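Local coordinates for single-stranded DNA-binding protein WHY3, chloroplastic (Arabidopsis thaliana, PDB 4KOQ) that binds single-stranded DNA as a homotetramer, guarding plastid genome stability against illegitimate recombination in chloroplasts and repressing transcription of the kinesin KP1 in the nucleus, at residues 66-71 / 105-110; 18-23 / 135-140; 28-33 / 41-46. All blocks are in the same frame, centred on the assembly; numbering follows the deposited sequence.

The three contacts lie in the Whirly domain, whose core is two four-stranded antiparallel sheets. Contacts 1 and 2 both join one sheet to the other, strand 59-70 to strand 103-111 and strand 20-33 to strand 131-140; their centres are about 13 Å apart and their nearest atoms about 5 Å. Contact 3 pairs two neighbouring strands of one sheet, near the turn of the hairpin 20-33/39-56, its centre about 30 Å from that of contact 2. It touches contact 1 where F46 packs on S69 and L70. Along the chain, contact 2 spans the other two, and contact 3 closes before contact 1 opens. The sheet-to-sheet packing forms the core, while the hairpin end reaches neighbouring subunits.

Contact 1: 66-71 / 105-110; sequences QVFSLS and KVLKVE. With PO4 (phosphate ion), chain B.
The amine of K105 gives the direct polar link between the two strands: NZ donates to V67 O at 2.9 Å, from a position tilted out of the carbonyl plane. Beyond CG the lysine chain is fully extended, which carries NZ past the ring of F68 and alongside V67. NZ also donates to a water, which accepts from V67 N as well and donates to Q66 OE1. A third bond runs 3.1 Å from K105 NZ to O1 of a phosphate ion, probably from the crystallisation liquor. S69 grips the same ion twice, N to O3 in a nearly straight bond (172°) and OG to O4; H91 adds ND1.

The apolar part centres on F68, whose CG, anti to the backbone N, sends the ring across toward strand 103-111. L107 CB sits over the middle of one ring face in a CH-pi contact, 3.8 Å from the centroid and 9° off the normal. Phosphate O3 lies over the opposite face near the rim, and K105 O meets the edge in plane, 3.7 Å from F68 CE1. Farther along, L70 CD2 touches L107 CD2 at 3.9 Å.

The strand segments, one from each sheet of the Whirly domain, run at 72° to each other. A cationic amine beside the backbone N-H and the hydroxyl of S69 would probably favour an anion here, and the in-plane carbonyl suits the electropositive rim of the F68 ring.

Contact 2: 18-23 / 135-140; sequences GKAALT and VYIPIT
A20 fits its single methyl into the shallow hollow between V135 and I137 on the facing strand. CB lies 3.8 Å from V135 CG1 on one flank and 4.2 Å from I137 CB on the other, with the floor made by the backbone: A20 CB is 3.4 Å from Y136 O. A side chain this small lets the strands come close, the CA atoms of A20 and I137 standing 5.8 Å apart.

I137 is the answering bump. Its CG1 is anti to the backbone N (chi1 -170°) and its CD1 continues the extension (chi2 178°), so the branch reaches along the facing backbone. CD1 rests 3.6 Å from A20 O and 3.8 Å from L22 N, filling the dip over A21, whose own CB points away and touches Y60 and W62. L22 CB bounds the far end of this dip, 4.0 Å from I137 CD1.

The two strands belong to different sheets of the Whirly domain and run at 77° to each other, with no hydrogen bond between them; apolar packing joins the segments. Residues 18-22 fall in a region that, as in relatives, is probably required for binding single-stranded DNA, and the packing sets the inner side of that region against strand 131-140.

Beyond I137 the surfaces diverge. L22 CD2 and I139 CD1 approach only to 4.5 Å, and F120 also packs against I139. F51 of strand 39-56 packs on L22, V135 and I137.

Contact 3: 28-33 / 41-46; sequences APEFVA and LTKEGF
E30 and K43 pair through their backbones: E30 N donates to K43 O at 2.8 Å, in the plane of that carbonyl. On the return side E30 O faces two residues, T42 and K43, which makes this a classic beta bulge in the antiparallel hairpin of strands 20-33 and 39-56. T42 N gives the shorter bond, 2.8 Å to E30 O, and K43 N the longer, 3.3 Å, both from the same face of the carbonyl plane. T42 OG1 adds a weak bond to the same oxygen, and L41 CA brings a C-H contact to it. Next to the bulge a water donates to both A28 O and E44 O.

Side chains continue the pairing on the two faces. E30 and K43 lie side by side and point the same way, CB to CB at 3.9 Å, but their charged ends stay apart, with 5.7 Å between E30 OE2 and K43 NZ. On the other face F31 crosses L41 obliquely; its CG is anti to the carbonyl carbon (chi1 -72°), and the end of the ring comes nearer L41, F31 CE1 lying 3.8 Å from L41 CB. The same ring meets F9 of the third subunit edge-to-face and packs on A172 of the second. An alanine at F31 would probably leave L41 without its ring neighbour and open a gap against both subunits. P29 extends the apolar patch: its CB meets L41 CD1, and the residue also packs on I168 of the second subunit. P29 CA comes close to G45 N, and G45 has no side chain to hinder the approach. Toward the hairpin tip V32 crosses T42 at about a right angle, and their methyls, V32 CG1 and T42 CG2, are pressed to 3.4 Å.

Contact 1: 66-71 / 105-110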
loop_
_atom_site.group_PDB
_atom_site.type_symbol
_atom_site.label_atom_id
_atom_site.label_comp_id
_atom_site.label_asym_id
_atom_site.label_seq_id
_atom_site.Cartn_x
_atom_site.Cartn_y
_atom_site.Cartn_z
ATOM N N GLN A 66 -27.437 2.536 -14.454
ATOM C CA GLN A 66 -26.888 3.840 -14.704
ATOM C C GLN A 66 -25.416 3.761 -14.373
ATOM O O GLN A 66 -25.052 3.116 -13.421
ATOM C CB GLN A 66 -27.576 4.894 -13.862
ATOM C CG GLN A 66 -29.088 5.014 -14.113
ATOM C CD GLN A 66 -29.440 5.575 -15.454
ATOM O OE1 GLN A 66 -28.635 6.230 -16.117
ATOM N NE2 GLN A 66 -30.686 5.309 -15.892
ATOM N N VAL A 67 -24.599 4.423 -15.169
ATOM C CA VAL A 67 -23.152 4.359 -14.976
ATOM C C VAL A 67 -22.511 5.712 -14.732
ATOM O O VAL A 67 -23.022 6.770 -15.129
ATOM C CB VAL A 67 -22.478 3.704 -16.197
ATOM C CG1 VAL A 67 -23.207 2.411 -16.528
ATOM C CG2 VAL A 67 -22.474 4.631 -17.353
ATOM N N PHE A 68 -21.365 5.677 -14.060
ATOM C CA PHE A 68 -20.662 6.887 -13.718
ATOM C C PHE A 68 -19.175 6.549 -13.769
ATOM O O PHE A 68 -18.777 5.494 -13.289
ATOM C CB PHE A 68 -21.088 7.364 -12.324
ATOM C CG PHE A 68 -20.637 8.783 -12.001
ATOM C CD1 PHE A 68 -21.451 9.855 -12.313
ATOM C CD2 PHE A 68 -19.435 9.030 -11.336
ATOM C CE1 PHE A 68 -21.074 11.155 -12.008
ATOM C CE2 PHE A 68 -19.042 10.343 -11.035
ATOM C CZ PHE A 68 -19.874 11.405 -11.389
ATOM N N SER A 69 -18.380 7.388 -14.421
ATOM C CA SER A 69 -16.936 7.185 -14.523
ATOM C C SER A 69 -16.160 7.983 -13.492
ATOM O O SER A 69 -16.022 9.199 -13.640
ATOM C CB SER A 69 -16.469 7.628 -15.908
ATOM O OG SER A 69 -17.074 6.818 -16.902
ATOM N N LEU A 70 -15.605 7.305 -12.488
ATOM C CA LEU A 70 -14.888 7.982 -11.419
ATOM C C LEU A 70 -13.457 8.223 -11.819
ATOM O O LEU A 70 -12.734 7.256 -12.079
ATOM C CB LEU A 70 -14.831 7.082 -10.177
ATOM C CG LEU A 70 -15.784 7.145 -9.003
ATOM C CD1 LEU A 70 -15.117 6.355 -7.855
ATOM C CD2 LEU A 70 -16.112 8.546 -8.572
ATOM N N SER A 71 -13.057 9.486 -11.882
ATOM C CA SER A 71 -11.701 9.866 -12.234
ATOM C C SER A 71 -10.737 9.640 -11.076
ATOM O O SER A 71 -11.126 9.480 -9.900
ATOM C CB SER A 71 -11.651 11.339 -12.622
ATOM O OG SER A 71 -11.774 12.117 -11.444
ATOM N N LYS A 105 -25.248 13.981 -14.639
ATOM C CA LYS A 105 -25.110 12.825 -13.748
ATOM C C LYS A 105 -24.423 13.321 -12.513
ATOM O O LYS A 105 -23.386 13.963 -12.591
ATOM C CB LYS A 105 -24.276 11.736 -14.377
ATOM C CG LYS A 105 -24.868 11.125 -15.640
ATOM C CD LYS A 105 -23.990 9.953 -16.103
ATOM C CE LYS A 105 -24.642 9.158 -17.203
ATOM N NZ LYS A 105 -23.799 8.023 -17.572
ATOM N N VAL A 106 -25.021 13.007 -11.371
ATOM C CA VAL A 106 -24.510 13.425 -10.113
ATOM C C VAL A 106 -24.324 12.220 -9.222
ATOM O O VAL A 106 -25.288 11.488 -8.944
ATOM C CB VAL A 106 -25.493 14.366 -9.399
ATOM C CG1 VAL A 106 -24.846 14.890 -8.123
ATOM C CG2 VAL A 106 -25.871 15.523 -10.317
ATOM N N LEU A 107 -23.096 12.038 -8.747
ATOM C CA LEU A 107 -22.820 10.974 -7.778
ATOM C C LEU A 107 -22.596 11.655 -6.451
ATOM O O LEU A 107 -21.791 12.558 -6.358
ATOM C CB LEU A 107 -21.561 10.198 -8.138
ATOM C CG LEU A 107 -21.190 9.128 -7.109
ATOM C CD1 LEU A 107 -22.215 8.012 -7.096
ATOM C CD2 LEU A 107 -19.822 8.559 -7.353
ATOM N N LYS A 108 -23.347 11.260 -5.436
ATOM C CA LYS A 108 -23.136 11.779 -4.098
ATOM C C LYS A 108 -22.812 10.650 -3.133
ATOM O O LYS A 108 -23.413 9.573 -3.193
ATOM C CB LYS A 108 -24.367 12.541 -3.579
ATOM C CG LYS A 108 -24.090 13.293 -2.321
ATOM C CD LYS A 108 -25.203 14.227 -1.886
ATOM C CE LYS A 108 -24.702 15.137 -0.782
ATOM N NZ LYS A 108 -25.828 15.643 0.036
ATOM N N VAL A 109 -21.841 10.900 -2.260
ATOM C CA VAL A 109 -21.456 9.975 -1.227
ATOM C C VAL A 109 -21.536 10.624 0.146
ATOM O O VAL A 109 -20.865 11.635 0.411
ATOM C CB VAL A 109 -20.023 9.387 -1.446
ATOM C CG1 VAL A 109 -19.709 8.440 -0.330
ATOM C CG2 VAL A 109 -19.943 8.651 -2.761
ATOM N N GLU A 110 -22.347 10.028 1.014
ATOM C CA GLU A 110 -22.705 10.613 2.289
ATOM C C GLU A 110 -22.465 9.646 3.420
ATOM O O GLU A 110 -22.561 8.441 3.247
ATOM C CB GLU A 110 -24.198 10.943 2.306
ATOM C CG GLU A 110 -24.616 12.116 1.496
ATOM C CD GLU A 110 -26.137 12.231 1.436
ATOM O OE1 GLU A 110 -26.803 11.181 1.295
ATOM O OE2 GLU A 110 -26.663 13.359 1.529
HETATM P P PO4 B . -19.915 9.431 -16.938
HETATM O O1 PO4 B . -20.823 8.250 -16.761
HETATM O O2 PO4 B . -20.650 10.566 -17.608
HETATM O O3 PO4 B . -19.392 9.948 -15.643
HETATM O O4 PO4 B . -18.720 8.995 -17.763
HETATM O O HOH W 1 -25.997 6.148 -17.135
#

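Contact 2: 18-23 / 135-140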
loop_
_atom_site.group_PDB
_atom_site.type_symbol
_atom_site.label_atom_id
_atom_site.label_comp_id
_atom_site.label_asym_id
_atom_site.label_seq_id
_atom_site.Cartn_x
_atom_site.Cartn_y
_atom_site.Cartn_z
ATOM N N GLY A 18 -30.444 -4.895 -0.770
ATOM C CA GLY A 18 -31.855 -5.196 -0.881
ATOM C C GLY A 18 -32.567 -4.569 -2.058
ATOM O O GLY A 18 -33.405 -5.212 -2.691
ATOM N N LYS A 19 -32.231 -3.317 -2.355
ATOM C CA LYS A 19 -32.936 -2.522 -3.345
ATOM C C LYS A 19 -32.074 -2.161 -4.542
ATOM O O LYS A 19 -32.563 -1.593 -5.496
ATOM C CB LYS A 19 -33.419 -1.226 -2.694
ATOM C CG LYS A 19 -34.459 -1.438 -1.596
ATOM C CD LYS A 19 -34.672 -0.160 -0.798
ATOM C CE LYS A 19 -35.618 -0.363 0.369
ATOM N NZ LYS A 19 -35.607 0.822 1.280
ATOM N N ALA A 20 -30.778 -2.458 -4.479
ATOM C CA ALA A 20 -29.848 -2.013 -5.529
ATOM C C ALA A 20 -28.564 -2.823 -5.443
ATOM O O ALA A 20 -28.294 -3.415 -4.414
ATOM C CB ALA A 20 -29.543 -0.572 -5.353
ATOM N N ALA A 21 -27.846 -2.858 -6.559
ATOM C CA ALA A 21 -26.519 -3.407 -6.686
ATOM C C ALA A 21 -25.578 -2.348 -7.278
ATOM O O ALA A 21 -26.003 -1.473 -8.031
ATOM C CB ALA A 21 -26.550 -4.636 -7.622
ATOM N N LEU A 22 -24.299 -2.468 -6.959
ATOM C CA LEU A 22 -23.247 -1.612 -7.502
ATOM C C LEU A 22 -22.078 -2.504 -7.924
ATOM O O LEU A 22 -21.642 -3.340 -7.145
ATOM C CB LEU A 22 -22.747 -0.664 -6.395
ATOM C CG LEU A 22 -21.506 0.171 -6.714
ATOM C CD1 LEU A 22 -21.710 1.076 -7.917
ATOM C CD2 LEU A 22 -21.068 0.956 -5.487
ATOM N N THR A 23 -21.596 -2.343 -9.139
ATOM C CA THR A 23 -20.390 -3.025 -9.571
ATOM C C THR A 23 -19.375 -1.975 -10.004
ATOM O O THR A 23 -19.720 -0.971 -10.615
ATOM C CB THR A 23 -20.677 -3.992 -10.764
ATOM O OG1 THR A 23 -21.706 -4.906 -10.398
ATOM C CG2 THR A 23 -19.470 -4.772 -11.111
ATOM N N VAL A 135 -30.515 6.060 -8.143
ATOM C CA VAL A 135 -30.297 4.754 -7.517
ATOM C C VAL A 135 -29.476 5.004 -6.271
ATOM O O VAL A 135 -28.471 5.700 -6.353
ATOM C CB VAL A 135 -29.509 3.779 -8.428
ATOM C CG1 VAL A 135 -29.293 2.433 -7.703
ATOM C CG2 VAL A 135 -30.242 3.540 -9.728
ATOM N N TYR A 136 -29.917 4.475 -5.135
ATOM C CA TYR A 136 -29.220 4.626 -3.859
ATOM C C TYR A 136 -28.768 3.274 -3.406
ATOM O O TYR A 136 -29.506 2.281 -3.572
ATOM C CB TYR A 136 -30.183 5.125 -2.799
ATOM C CG TYR A 136 -30.603 6.558 -2.971
ATOM C CD1 TYR A 136 -31.654 6.899 -3.810
ATOM C CD2 TYR A 136 -29.973 7.565 -2.261
ATOM C CE1 TYR A 136 -32.040 8.234 -3.952
ATOM C CE2 TYR A 136 -30.335 8.884 -2.408
ATOM C CZ TYR A 136 -31.383 9.210 -3.232
ATOM O OH TYR A 136 -31.737 10.538 -3.368
ATOM N N ILE A 137 -27.601 3.209 -2.788
ATOM C CA ILE A 137 -27.164 1.945 -2.205
ATOM C C ILE A 137 -26.375 2.247 -0.948
ATOM O O ILE A 137 -25.509 3.104 -0.943
ATOM C CB ILE A 137 -26.406 1.097 -3.201
ATOM C CG1 ILE A 137 -26.191 -0.324 -2.634
ATOM C CG2 ILE A 137 -25.092 1.768 -3.566
ATOM C CD1 ILE A 137 -25.479 -1.294 -3.558
ATOM N N PRO A 138 -26.737 1.609 0.155
ATOM C CA PRO A 138 -25.953 1.742 1.382
ATOM C C PRO A 138 -24.744 0.804 1.389
ATOM O O PRO A 138 -24.822 -0.342 0.922
ATOM C CB PRO A 138 -26.937 1.307 2.469
ATOM C CG PRO A 138 -27.820 0.346 1.782
ATOM C CD PRO A 138 -27.917 0.759 0.342
ATOM N N ILE A 139 -23.641 1.320 1.899
ATOM C CA ILE A 139 -22.346 0.631 1.902
ATOM C C ILE A 139 -21.925 0.618 3.370
ATOM O O ILE A 139 -21.823 1.686 3.979
ATOM C CB ILE A 139 -21.328 1.469 1.036
ATOM C CG1 ILE A 139 -21.855 1.689 -0.406
ATOM C CG2 ILE A 139 -19.954 0.854 0.942
ATOM C CD1 ILE A 139 -22.082 0.389 -1.161
ATOM N N THR A 140 -21.684 -0.550 3.941
ATOM C CA THR A 140 -21.221 -0.629 5.335
ATOM C C THR A 140 -19.828 -0.091 5.481
ATOM O O THR A 140 -19.076 0.001 4.505
ATOM C CB THR A 140 -21.233 -2.069 5.906
ATOM O OG1 THR A 140 -20.274 -2.886 5.217
ATOM C CG2 THR A 140 -22.649 -2.713 5.816
#

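Contact 3: 28-33 / 41-46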
loop_
_atom_site.group_PDB
_atom_site.type_symbol
_atom_site.label_atom_id
_atom_site.label_comp_id
_atom_site.label_asym_id
_atom_site.label_seq_id
_atom_site.Cartn_x
_atom_site.Cartn_y
_atom_site.Cartn_z
ATOM N N ALA A 28 -8.111 0.807 -17.822
ATOM C CA ALA A 28 -6.686 1.107 -17.897
ATOM C C ALA A 28 -6.425 2.484 -18.479
ATOM O O ALA A 28 -7.240 2.990 -19.228
ATOM C CB ALA A 28 -5.997 0.045 -18.779
ATOM N N PRO A 29 -5.263 3.074 -18.176
ATOM C CA PRO A 29 -4.910 4.271 -18.925
ATOM C C PRO A 29 -4.693 3.960 -20.419
ATOM O O PRO A 29 -4.547 2.791 -20.770
ATOM C CB PRO A 29 -3.621 4.743 -18.255
ATOM C CG PRO A 29 -3.052 3.570 -17.617
ATOM C CD PRO A 29 -4.172 2.613 -17.306
ATOM N N GLU A 30 -4.699 5.002 -21.250
ATOM C CA GLU A 30 -4.435 4.873 -22.679
ATOM C C GLU A 30 -3.085 5.481 -22.999
ATOM O O GLU A 30 -2.691 6.489 -22.418
ATOM C CB GLU A 30 -5.517 5.565 -23.500
ATOM C CG GLU A 30 -6.854 4.874 -23.446
ATOM C CD GLU A 30 -7.928 5.609 -24.241
ATOM O OE1 GLU A 30 -7.593 6.590 -24.939
ATOM O OE2 GLU A 30 -9.112 5.212 -24.166
ATOM N N PHE A 31 -2.378 4.837 -23.924
ATOM C CA PHE A 31 -1.047 5.248 -24.314
ATOM C C PHE A 31 -1.017 5.445 -25.826
ATOM O O PHE A 31 -1.868 4.920 -26.541
ATOM C CB PHE A 31 -0.053 4.157 -23.939
ATOM C CG PHE A 31 0.194 4.050 -22.481
ATOM C CD1 PHE A 31 1.142 4.843 -21.884
ATOM C CD2 PHE A 31 -0.529 3.171 -21.700
ATOM C CE1 PHE A 31 1.382 4.758 -20.551
ATOM C CE2 PHE A 31 -0.283 3.082 -20.351
ATOM C CZ PHE A 31 0.667 3.885 -19.780
ATOM N N VAL A 32 -0.048 6.205 -26.310
ATOM C CA VAL A 32 0.229 6.217 -27.742
ATOM C C VAL A 32 1.695 5.898 -27.946
ATOM O O VAL A 32 2.517 6.171 -27.079
ATOM C CB VAL A 32 -0.122 7.558 -28.391
ATOM C CG1 VAL A 32 -1.596 7.862 -28.172
ATOM C CG2 VAL A 32 0.752 8.665 -27.846
ATOM N N ALA A 33 2.021 5.295 -29.084
ATOM C CA ALA A 33 3.408 4.964 -29.386
ATOM C C ALA A 33 4.073 6.157 -30.054
ATOM O O ALA A 33 3.540 6.703 -31.014
ATOM C CB ALA A 33 3.479 3.742 -30.286
ATOM N N LEU A 41 1.522 8.402 -21.994
ATOM C CA LEU A 41 0.189 8.258 -21.427
ATOM C C LEU A 41 -0.634 9.392 -21.944
ATOM O O LEU A 41 -0.275 10.534 -21.746
ATOM C CB LEU A 41 0.239 8.300 -19.876
ATOM C CG LEU A 41 -1.161 8.187 -19.237
ATOM C CD1 LEU A 41 -1.090 7.387 -17.951
ATOM C CD2 LEU A 41 -1.697 9.542 -18.951
ATOM N N THR A 42 -1.743 9.087 -22.605
ATOM C CA THR A 42 -2.583 10.117 -23.183
ATOM C C THR A 42 -3.928 10.258 -22.462
ATOM O O THR A 42 -4.606 11.269 -22.601
ATOM C CB THR A 42 -2.868 9.810 -24.650
ATOM O OG1 THR A 42 -3.403 8.488 -24.763
ATOM C CG2 THR A 42 -1.574 9.910 -25.470
ATOM N N LYS A 43 -4.319 9.239 -21.700
ATOM C CA LYS A 43 -5.527 9.330 -20.880
ATOM C C LYS A 43 -5.366 8.481 -19.609
ATOM O O LYS A 43 -5.003 7.335 -19.691
ATOM C CB LYS A 43 -6.732 8.837 -21.668
ATOM C CG LYS A 43 -8.078 9.105 -20.995
ATOM C CD LYS A 43 -9.212 8.477 -21.779
ATOM C CE LYS A 43 -10.555 9.138 -21.487
ATOM N NZ LYS A 43 -11.092 8.786 -20.151
ATOM N N GLU A 44 -5.595 9.091 -18.455
ATOM C CA GLU A 44 -5.590 8.363 -17.202
ATOM C C GLU A 44 -6.620 7.271 -17.230
ATOM O O GLU A 44 -7.646 7.346 -17.915
ATOM C CB GLU A 44 -5.954 9.279 -16.050
ATOM C CG GLU A 44 -5.029 10.361 -15.750
ATOM C CD GLU A 44 -5.533 11.169 -14.572
ATOM O OE1 GLU A 44 -6.786 11.422 -14.484
ATOM O OE2 GLU A 44 -4.673 11.496 -13.719
ATOM N N GLY A 45 -6.359 6.244 -16.443
ATOM C CA GLY A 45 -7.354 5.256 -16.149
ATOM C C GLY A 45 -8.450 5.815 -15.271
ATOM O O GLY A 45 -8.363 6.943 -14.798
ATOM N N PHE A 46 -9.491 5.023 -15.047
ATOM C CA PHE A 46 -10.603 5.471 -14.186
ATOM C C PHE A 46 -11.341 4.236 -13.718
ATOM O O PHE A 46 -10.987 3.117 -14.104
ATOM C CB PHE A 46 -11.561 6.409 -14.940
ATOM C CG PHE A 46 -12.209 5.783 -16.159
ATOM C CD1 PHE A 46 -11.523 5.735 -17.359
ATOM C CD2 PHE A 46 -13.496 5.269 -16.112
ATOM C CE1 PHE A 46 -12.110 5.156 -18.496
ATOM C CE2 PHE A 46 -14.086 4.696 -17.246
ATOM C CZ PHE A 46 -13.376 4.642 -18.437
HETATM O O HOH W 2 -8.391 5.355 -20.081
#